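Local coordinates for protein group 1 truncated hemoglobin (Tetrahymena pyriformis, PDB 3AQ9) that binds one heme group per subunit and probably carries oxygen, as a monomeric group I truncated hemoglobin with the 2/2 globin fold, at residues 54-58 and 107-111. The protein carries 1 engineered substitution. Sequence-based numbering, arbitrary orientation.
Sequences LTMLL and AAKVI
Two helices of the 2/2 globin fold meet here mainly through apolar side chains. Residues 54-57 are the last turn of helix 43-57, and residues 107-111 lie on helix 101-112. Leu58 is the first residue to leave helical angles (-94/12), although Leu58 N still donates a hydrogen bond to Leu54 O at 2.9 Å. The register pairs Leu57 with Val110 (CA-CA 7.4 Å) and Leu58 with Ala107 (CA-CA 6.8 Å). The CA-to-CB bonds of Leu57 and Val110 point toward the other segment. Leu57 has chi1 off its wells (-141°) and chi2 p; its O lies 3.7 Å and its CG 3.9 Å from CG1 of Val110 (chi1 t), and its CD2 4.2 Å from CG1 of Ile111. Leu54, Leu58 and Ile111 are all mt and leave sideways, but their ends turn inward. Leu58 CD2 sits 4.0 Å from Ala107 CA and 4.2 Å from Val110 CB. Leu54 CD2 meets Ile111 CD1 at 4.0 Å, where both border the heme. No hydrogen bond joins the segments; van der Waals packing buries 245 Å² in total.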
loop_
_atom_site.group_PDB
_atom_site.type_symbol
_atom_site.label_atom_id
_atom_site.label_comp_id
_atom_site.label_asym_id
_atom_site.label_seq_id
_atom_site.Cartn_x
_atom_site.Cartn_y
_atom_site.Cartn_z
ATOM N N LEU A 54 1.381 1.591 -6.122
ATOM C CA LEU A 54 2.235 2.409 -5.286
ATOM C C LEU A 54 3.409 2.965 -6.070
ATOM O O LEU A 54 3.837 4.082 -5.779
ATOM C CB LEU A 54 2.748 1.641 -4.047
ATOM C CG LEU A 54 1.603 1.201 -3.112
ATOM C CD1 LEU A 54 2.337 0.265 -1.976
ATOM C CD2 LEU A 54 0.823 2.392 -2.517
ATOM N N THR A 55 3.949 2.243 -7.056
ATOM C CA THR A 55 5.040 2.790 -7.878
ATOM C C THR A 55 4.530 4.026 -8.562
ATOM O O THR A 55 5.213 5.021 -8.630
ATOM C CB THR A 55 5.425 1.755 -8.916
ATOM O OG1 THR A 55 6.025 0.621 -8.149
ATOM C CG2 THR A 55 6.523 2.254 -9.862
ATOM N N MET A 56 3.329 3.891 -9.149
ATOM C CA MET A 56 2.774 5.101 -9.860
ATOM C C MET A 56 2.540 6.231 -8.826
ATOM O O MET A 56 2.911 7.410 -9.046
ATOM C CB MET A 56 1.416 4.660 -10.470
ATOM C CG MET A 56 0.665 5.885 -11.202
ATOM S SD MET A 56 -0.359 6.754 -9.954
ATOM C CE MET A 56 -1.611 5.432 -9.609
ATOM N N LEU A 57 1.959 5.933 -7.689
ATOM C CA LEU A 57 1.514 7.019 -6.786
ATOM C C LEU A 57 2.742 7.784 -6.236
ATOM O O LEU A 57 2.668 9.009 -5.967
ATOM C CB LEU A 57 0.785 6.381 -5.582
ATOM C CG LEU A 57 -0.412 6.939 -4.967
ATOM C CD1 LEU A 57 -1.465 7.457 -6.141
ATOM C CD2 LEU A 57 -1.068 5.972 -4.096
ATOM N N LEU A 58 3.863 7.018 -6.035
ATOM C CA LEU A 58 5.010 7.611 -5.430
ATOM C C LEU A 58 6.015 8.140 -6.423
ATOM O O LEU A 58 7.139 8.519 -6.050
ATOM C CB LEU A 58 5.668 6.559 -4.454
ATOM C CG LEU A 58 4.671 6.139 -3.322
ATOM C CD1 LEU A 58 5.435 5.026 -2.453
ATOM C CD2 LEU A 58 4.225 7.346 -2.500
ATOM N N ALA A 107 5.681 9.509 1.973
ATOM C CA ALA A 107 4.960 8.493 1.274
ATOM C C ALA A 107 3.558 8.338 1.894
ATOM O O ALA A 107 2.533 8.255 1.162
ATOM C CB ALA A 107 5.692 7.094 1.386
ATOM N N ALA A 108 3.483 8.314 3.229
ATOM C CA ALA A 108 2.168 8.150 3.881
ATOM C C ALA A 108 1.297 9.315 3.543
ATOM O O ALA A 108 0.071 9.143 3.409
ATOM C CB ALA A 108 2.281 8.044 5.372
ATOM N N LYS A 109 1.853 10.511 3.454
ATOM C CA LYS A 109 0.986 11.736 3.187
ATOM C C LYS A 109 0.371 11.634 1.790
ATOM O O LYS A 109 -0.803 12.052 1.616
ATOM C CB LYS A 109 1.788 13.028 3.263
ATOM C CG LYS A 109 2.071 13.439 4.703
ATOM C CD LYS A 109 2.875 14.802 4.776
ATOM C CE LYS A 109 2.377 15.820 3.729
ATOM N NZ LYS A 109 3.077 17.153 4.045
ATOM N N VAL A 110 1.097 11.056 0.814
ATOM C CA VAL A 110 0.471 10.861 -0.533
ATOM C C VAL A 110 -0.634 9.826 -0.420
ATOM O O VAL A 110 -1.758 10.043 -0.826
ATOM C CB VAL A 110 1.528 10.417 -1.599
ATOM C CG1 VAL A 110 0.801 9.954 -2.886
ATOM C CG2 VAL A 110 2.529 11.641 -1.885
ATOM N N ILE A 111 -0.310 8.691 0.187
ATOM C CA ILE A 111 -1.305 7.560 0.206
ATOM C C ILE A 111 -2.500 7.919 1.046
ATOM O O ILE A 111 -3.650 7.519 0.723
ATOM C CB ILE A 111 -0.598 6.358 0.797
ATOM C CG1 ILE A 111 0.499 5.966 -0.179
ATOM C CG2 ILE A 111 -1.602 5.098 1.050
ATOM C CD1 ILE A 111 1.568 4.978 0.399
#